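Local atomic coordinates of cytoplasmic Protein STM1381 (Salmonella enterica subsp. enterica serovar Typhimurium, PDB entry 3SOZ), a protein that is of unknown function but belongs to a family of putative glutamine amidotransferases with a class I glutaminase-like fold. Residues C158-T170 and V193-M205. Numbering follows the deposited sequence.
Sequences CKAVNTAVEHVIT and VLAEINGDPLLVM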
ATOM      1  N   CYS A 158       3.460  21.515 -14.552  1.00 54.31           N
ATOM      2  CA  CYS A 158       3.516  22.663 -13.717  1.00 55.52           C
ATOM      3  C   CYS A 158       4.934  23.144 -13.742  1.00 56.56           C
ATOM      4  O   CYS A 158       5.854  22.326 -13.765  1.00 56.65           O
ATOM      5  CB  CYS A 158       3.090  22.249 -12.324  1.00 55.92           C
ATOM      6  SG  CYS A 158       3.312  23.469 -11.064  1.00 56.09           S
ATOM      7  N   LYS A 159       5.105  24.471 -13.810  1.00 57.97           N
ATOM      8  CA  LYS A 159       6.439  25.102 -13.786  1.00 58.61           C
ATOM      9  C   LYS A 159       6.902  25.414 -12.372  1.00 58.91           C
ATOM     10  O   LYS A 159       6.181  26.027 -11.568  1.00 57.85           O
ATOM     11  CB  LYS A 159       6.487  26.368 -14.625  1.00 58.78           C
ATOM     12  CG  LYS A 159       6.149  26.143 -16.095  1.00 62.96           C
ATOM     13  CD  LYS A 159       6.642  27.285 -17.017  1.00 67.01           C
ATOM     14  CE  LYS A 159       5.814  27.353 -18.289  1.00 68.74           C
ATOM     15  NZ  LYS A 159       5.410  28.775 -18.562  1.00 71.34           N
ATOM     16  N   ALA A 160       8.125  24.978 -12.086  1.00 60.05           N
ATOM     17  CA  ALA A 160       8.750  25.210 -10.804  1.00 61.06           C
ATOM     18  C   ALA A 160       9.255  26.630 -10.784  1.00 62.44           C
ATOM     19  O   ALA A 160       9.682  27.172 -11.827  1.00 63.09           O
ATOM     20  CB  ALA A 160       9.896  24.275 -10.627  1.00 60.72           C
ATOM     21  N   VAL A 161       9.205  27.246  -9.610  1.00 63.36           N
ATOM     22  CA  VAL A 161       9.886  28.521  -9.411  1.00 64.40           C
ATOM     23  C   VAL A 161      11.014  28.423  -8.381  1.00 64.61           C
ATOM     24  O   VAL A 161      10.818  27.894  -7.286  1.00 64.50           O
ATOM     25  CB  VAL A 161       8.905  29.681  -9.045  1.00 64.64           C
ATOM     26  CG1 VAL A 161       7.912  29.951 -10.192  1.00 63.60           C
ATOM     27  CG2 VAL A 161       8.173  29.405  -7.696  1.00 66.57           C
ATOM     28  N   ASN A 162      12.192  28.920  -8.770  1.00 65.59           N
ATOM     29  CA  ASN A 162      13.304  29.253  -7.863  1.00 65.80           C
ATOM     30  C   ASN A 162      12.920  30.045  -6.603  1.00 66.53           C
ATOM     31  O   ASN A 162      11.893  30.693  -6.510  1.00 66.45           O
ATOM     32  CB  ASN A 162      14.366  30.034  -8.617  1.00 65.30           C
ATOM     33  CG  ASN A 162      15.119  29.192  -9.605  1.00 64.79           C
ATOM     34  OD1 ASN A 162      15.143  27.977  -9.501  1.00 65.00           O
ATOM     35  ND2 ASN A 162      15.751  29.839 -10.581  1.00 64.67           N
ATOM     36  N   THR A 163      13.775  29.971  -5.618  1.00 68.09           N
ATOM     37  CA  THR A 163      13.459  30.468  -4.315  1.00 69.31           C
ATOM     38  C   THR A 163      14.322  31.720  -4.163  1.00 70.78           C
ATOM     39  O   THR A 163      15.178  31.972  -5.009  1.00 70.72           O
ATOM     40  CB  THR A 163      13.748  29.319  -3.300  1.00 69.26           C
ATOM     41  OG1 THR A 163      12.663  29.189  -2.389  1.00 69.44           O
ATOM     42  CG2 THR A 163      15.041  29.485  -2.545  1.00 68.11           C
ATOM     43  N   ALA A 164      14.097  32.518  -3.122  1.00 72.82           N
ATOM     44  CA  ALA A 164      14.934  33.716  -2.877  1.00 74.10           C
ATOM     45  C   ALA A 164      16.433  33.363  -2.651  1.00 75.30           C
ATOM     46  O   ALA A 164      17.312  34.073  -3.158  1.00 75.88           O
ATOM     47  CB  ALA A 164      14.368  34.567  -1.706  1.00 73.95           C
ATOM     48  N   VAL A 165      16.722  32.277  -1.915  1.00 75.78           N
ATOM     49  CA  VAL A 165      18.102  31.812  -1.709  1.00 76.14           C
ATOM     50  C   VAL A 165      18.950  31.838  -2.997  1.00 77.34           C
ATOM     51  O   VAL A 165      18.606  31.236  -4.000  1.00 76.49           O
ATOM     52  CB  VAL A 165      18.155  30.418  -1.058  1.00 75.62           C
ATOM     53  CG1 VAL A 165      19.592  29.982  -0.831  1.00 75.94           C
ATOM     54  CG2 VAL A 165      17.394  30.415   0.256  1.00 75.03           C
ATOM     55  N   GLU A 166      20.053  32.590  -2.949  1.00 79.36           N
ATOM     56  CA  GLU A 166      21.004  32.673  -4.073  1.00 80.44           C
ATOM     57  C   GLU A 166      21.871  31.416  -4.083  1.00 79.71           C
ATOM     58  O   GLU A 166      22.312  30.965  -3.021  1.00 80.03           O
ATOM     59  CB  GLU A 166      21.890  33.924  -3.926  1.00 81.00           C
ATOM     60  CG  GLU A 166      21.376  35.188  -4.655  1.00 84.39           C
ATOM     61  CD  GLU A 166      22.061  36.475  -4.137  1.00 87.97           C
ATOM     62  OE1 GLU A 166      21.773  36.869  -2.971  1.00 88.68           O
ATOM     63  OE2 GLU A 166      22.875  37.084  -4.888  1.00 86.14           O
ATOM     64  N   HIS A 167      22.122  30.850  -5.264  1.00 78.79           N
ATOM     65  CA  HIS A 167      22.886  29.592  -5.353  1.00 77.77           C
ATOM     66  C   HIS A 167      23.425  29.313  -6.750  1.00 77.72           C
ATOM     67  O   HIS A 167      22.838  29.686  -7.770  1.00 77.12           O
ATOM     68  CB  HIS A 167      22.041  28.397  -4.875  1.00 77.71           C
ATOM     69  CG  HIS A 167      22.837  27.189  -4.482  1.00 75.60           C
ATOM     70  ND1 HIS A 167      23.470  26.381  -5.402  1.00 74.29           N
ATOM     71  CD2 HIS A 167      23.053  26.624  -3.270  1.00 74.44           C
ATOM     72  CE1 HIS A 167      24.079  25.394  -4.767  1.00 74.35           C
ATOM     73  NE2 HIS A 167      23.842  25.519  -3.471  1.00 73.99           N
ATOM     74  N   VAL A 168      24.556  28.635  -6.762  1.00 77.66           N
ATOM     75  CA  VAL A 168      25.264  28.324  -7.969  1.00 78.36           C
ATOM     76  C   VAL A 168      24.401  27.510  -8.934  1.00 78.57           C
ATOM     77  O   VAL A 168      24.434  27.744 -10.141  1.00 78.62           O
ATOM     78  CB  VAL A 168      26.561  27.563  -7.649  1.00 78.46           C
ATOM     79  CG1 VAL A 168      27.635  27.928  -8.656  1.00 79.12           C
ATOM     80  CG2 VAL A 168      27.046  27.900  -6.230  1.00 79.10           C
ATOM     81  N   ILE A 169      23.623  26.565  -8.406  1.00 78.80           N
ATOM     82  CA  ILE A 169      22.810  25.667  -9.247  1.00 78.39           C
ATOM     83  C   ILE A 169      21.741  26.460  -9.978  1.00 78.34           C
ATOM     84  O   ILE A 169      21.415  26.168 -11.135  1.00 78.71           O
ATOM     85  CB  ILE A 169      22.134  24.545  -8.406  1.00 78.23           C
ATOM     86  CG1 ILE A 169      23.190  23.641  -7.767  1.00 77.85           C
ATOM     87  CG2 ILE A 169      21.189  23.707  -9.252  1.00 77.21           C
ATOM     88  CD1 ILE A 169      22.741  23.009  -6.467  1.00 77.43           C
ATOM     89  N   THR A 170      21.268  27.497  -9.297  1.00 78.03           N
ATOM     90  CA  THR A 170      20.032  28.195  -9.586  1.00 77.72           C
ATOM     91  C   THR A 170      20.213  29.523 -10.336  1.00 77.73           C
ATOM     92  O   THR A 170      19.228  30.115 -10.805  1.00 77.82           O
ATOM     93  CB  THR A 170      19.287  28.441  -8.248  1.00 77.77           C
ATOM     94  OG1 THR A 170      17.912  28.094  -8.386  1.00 78.30           O
ATOM     95  CG2 THR A 170      19.436  29.888  -7.741  1.00 78.27           C
ATOM     96  N   VAL A 193      15.983  25.218   0.729  1.00 65.31           N
ATOM     97  CA  VAL A 193      15.138  24.912  -0.414  1.00 63.19           C
ATOM     98  C   VAL A 193      15.491  25.874  -1.534  1.00 62.78           C
ATOM     99  O   VAL A 193      15.347  27.083  -1.394  1.00 63.42           O
ATOM    100  CB  VAL A 193      13.638  25.093  -0.071  1.00 62.63           C
ATOM    101  CG1 VAL A 193      12.786  24.793  -1.268  1.00 61.74           C
ATOM    102  CG2 VAL A 193      13.236  24.226   1.083  1.00 61.45           C
ATOM    103  N   LEU A 194      15.934  25.342  -2.653  1.00 61.63           N
ATOM    104  CA  LEU A 194      16.391  26.171  -3.731  1.00 61.30           C
ATOM    105  C   LEU A 194      15.386  26.364  -4.888  1.00 61.56           C
ATOM    106  O   LEU A 194      15.654  27.152  -5.813  1.00 62.84           O
ATOM    107  CB  LEU A 194      17.717  25.616  -4.268  1.00 61.25           C
ATOM    108  CG  LEU A 194      18.820  25.064  -3.340  1.00 61.33           C
ATOM    109  CD1 LEU A 194      20.081  24.775  -4.159  1.00 59.14           C
ATOM    110  CD2 LEU A 194      19.168  25.996  -2.181  1.00 63.14           C
ATOM    111  N   ALA A 195      14.247  25.659  -4.856  1.00 60.64           N
ATOM    112  CA  ALA A 195      13.255  25.647  -5.953  1.00 58.83           C
ATOM    113  C   ALA A 195      12.021  25.006  -5.427  1.00 58.38           C
ATOM    114  O   ALA A 195      12.101  24.184  -4.558  1.00 57.69           O
ATOM    115  CB  ALA A 195      13.739  24.858  -7.123  1.00 58.14           C
ATOM    116  N   GLU A 196      10.871  25.387  -5.958  1.00 58.99           N
ATOM    117  CA  GLU A 196       9.603  24.803  -5.530  1.00 59.59           C
ATOM    118  C   GLU A 196       8.659  24.517  -6.696  1.00 58.61           C
ATOM    119  O   GLU A 196       8.749  25.129  -7.745  1.00 59.07           O
ATOM    120  CB  GLU A 196       8.925  25.687  -4.500  1.00 59.81           C
ATOM    121  CG  GLU A 196       9.560  25.627  -3.150  1.00 63.77           C
ATOM    122  CD  GLU A 196       8.716  26.318  -2.068  1.00 71.11           C
ATOM    123  OE1 GLU A 196       8.335  27.495  -2.256  1.00 71.57           O
ATOM    124  OE2 GLU A 196       8.435  25.669  -1.018  1.00 76.07           O
ATOM    125  N   ILE A 197       7.759  23.571  -6.502  1.00 57.92           N
ATOM    126  CA  ILE A 197       6.819  23.182  -7.550  1.00 57.19           C
ATOM    127  C   ILE A 197       5.482  23.082  -6.864  1.00 57.24           C
ATOM    128  O   ILE A 197       5.439  22.714  -5.691  1.00 57.38           O
ATOM    129  CB  ILE A 197       7.275  21.861  -8.250  1.00 57.40           C
ATOM    130  CG1 ILE A 197       6.401  21.532  -9.456  1.00 56.00           C
ATOM    131  CG2 ILE A 197       7.446  20.714  -7.230  1.00 55.77           C
ATOM    132  CD1 ILE A 197       7.026  20.578 -10.379  1.00 51.66           C
ATOM    133  N   ASN A 198       4.417  23.519  -7.544  1.00 57.24           N
ATOM    134  CA  ASN A 198       3.045  23.441  -7.030  1.00 57.18           C
ATOM    135  C   ASN A 198       2.999  23.700  -5.529  1.00 57.83           C
ATOM    136  O   ASN A 198       2.263  23.046  -4.794  1.00 58.22           O
ATOM    137  CB  ASN A 198       2.463  22.061  -7.387  1.00 57.11           C
ATOM    138  CG  ASN A 198       0.984  21.923  -7.078  1.00 56.17           C
ATOM    139  OD1 ASN A 198       0.178  22.767  -7.438  1.00 56.11           O
ATOM    140  ND2 ASN A 198       0.619  20.825  -6.432  1.00 55.65           N
ATOM    141  N   GLY A 199       3.827  24.647  -5.074  1.00 58.78           N
ATOM    142  CA  GLY A 199       3.854  25.095  -3.666  1.00 58.15           C
ATOM    143  C   GLY A 199       4.409  24.061  -2.701  1.00 58.94           C
ATOM    144  O   GLY A 199       3.986  24.019  -1.533  1.00 59.82           O
ATOM    145  N   ASP A 200       5.343  23.226  -3.189  1.00 57.79           N
ATOM    146  CA  ASP A 200       5.981  22.175  -2.407  1.00 57.06           C
ATOM    147  C   ASP A 200       7.452  22.166  -2.784  1.00 56.56           C
ATOM    148  O   ASP A 200       7.801  22.638  -3.866  1.00 56.86           O
ATOM    149  CB  ASP A 200       5.400  20.802  -2.773  1.00 57.13           C
ATOM    150  CG  ASP A 200       4.064  20.536  -2.140  1.00 58.24           C
ATOM    151  OD1 ASP A 200       3.874  20.968  -0.983  1.00 58.16           O
ATOM    152  OD2 ASP A 200       3.201  19.878  -2.805  1.00 59.21           O
ATOM    153  N   PRO A 201       8.324  21.587  -1.926  1.00 55.70           N
ATOM    154  CA  PRO A 201       9.773  21.533  -2.222  1.00 55.40           C
ATOM    155  C   PRO A 201      10.109  20.818  -3.499  1.00 55.30           C
ATOM    156  O   PRO A 201       9.508  19.806  -3.809  1.00 56.98           O
ATOM    157  CB  PRO A 201      10.328  20.720  -1.068  1.00 54.93           C
ATOM    158  CG  PRO A 201       9.375  20.909   0.030  1.00 55.11           C
ATOM    159  CD  PRO A 201       8.035  21.241  -0.526  1.00 54.97           C
ATOM    160  N   LEU A 202      11.085  21.292  -4.237  1.00 54.79           N
ATOM    161  CA  LEU A 202      11.511  20.540  -5.376  1.00 54.91           C
ATOM    162  C   LEU A 202      13.002  20.237  -5.309  1.00 56.00           C
ATOM    163  O   LEU A 202      13.437  19.163  -5.726  1.00 56.06           O
ATOM    164  CB  LEU A 202      11.136  21.263  -6.657  1.00 54.45           C
ATOM    165  CG  LEU A 202      11.353  20.657  -8.069  1.00 55.50           C
ATOM    166  CD1 LEU A 202      12.443  21.362  -8.877  1.00 54.75           C
ATOM    167  CD2 LEU A 202      11.507  19.115  -8.133  1.00 52.82           C
ATOM    168  N   LEU A 203      13.787  21.177  -4.783  1.00 56.68           N
ATOM    169  CA  LEU A 203      15.239  21.024  -4.695  1.00 57.09           C
ATOM    170  C   LEU A 203      15.577  21.369  -3.283  1.00 57.24           C
ATOM    171  O   LEU A 203      15.383  22.493  -2.856  1.00 57.12           O
ATOM    172  CB  LEU A 203      15.957  21.998  -5.610  1.00 57.18           C
ATOM    173  CG  LEU A 203      17.070  21.408  -6.464  1.00 59.50           C
ATOM    174  CD1 LEU A 203      18.014  22.499  -6.917  1.00 58.30           C
ATOM    175  CD2 LEU A 203      17.817  20.306  -5.725  1.00 61.41           C
ATOM    176  N   VAL A 204      16.008  20.379  -2.526  1.00 57.69           N
ATOM    177  CA  VAL A 204      16.320  20.605  -1.140  1.00 57.59           C
ATOM    178  C   VAL A 204      17.746  20.197  -0.896  1.00 58.46           C
ATOM    179  O   VAL A 204      18.201  19.108  -1.305  1.00 57.66           O
ATOM    180  CB  VAL A 204      15.346  19.883  -0.213  1.00 57.43           C
ATOM    181  CG1 VAL A 204      15.697  20.115   1.229  1.00 56.00           C
ATOM    182  CG2 VAL A 204      13.975  20.380  -0.476  1.00 56.44           C
HETATM  183  N   MSE A 205      18.447  21.121  -0.247  1.00 59.57           N
HETATM  184  CA  MSE A 205      19.827  20.929   0.134  1.00 61.21           C
HETATM  185  C   MSE A 205      19.953  20.750   1.620  1.00 60.92           C
HETATM  186  O   MSE A 205      19.179  21.306   2.412  1.00 61.07           O
HETATM  187  CB  MSE A 205      20.629  22.131  -0.275  1.00 62.30           C
HETATM  188  CG  MSE A 205      21.891  21.738  -0.879  1.00 67.08           C
HETATM  189 SE   MSE A 205      21.437  21.277  -2.678  1.00 80.45          SE
HETATM  190  CE  MSE A 205      23.032  20.182  -3.023  1.00 73.69           C
TER
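Strand 158-162 runs antiparallel to strand 193-197, their axes 4.5 Å apart at closest approach. Val161 and Glu196 form a hydrogen-bonded pair: Val161 N donates a hydrogen bond to Glu196 O at 2.9 Å, and Glu196 N donates one to Val161 O at 2.8 Å. One step on, Asn162 faces Ala195 as a non-hydrogen-bonded pair, and a weak bond from Thr163 N to Leu194 O (3.4 Å) ends the pairing. Ala160 CB packs on Ile197 CB and Leu202 CD1, and Cys158 SG on Ile197 CG1. Beyond Thr163 the chain curls around the side chain of Leu194. Leu194 CD1 sits over the centre of one face of the His167 ring, 3.7 Å from the centroid, a CH-pi contact. Ile169 CD1 meets Leu194 CD1 at 3.9 Å, the two side chains crossing at about a right angle, while Val165 CG1 touches Leu194 CD2. His167 ND1 accepts a nearly straight bond from Ile169 N, 3.0 Å long and in the ring plane; chi1 of -160° carries the ring away from its own backbone N. Thr245 of helix 235-246 touches both His167 and Ile169, and Phe238 also touches Ile169. Backbone bonds and small apolar contacts thus join the strands within the larger mixed sheet, whereas apolar packing joins loop 163-170 to Leu194, the ring's rotation restrained by the bond from Ile169 N.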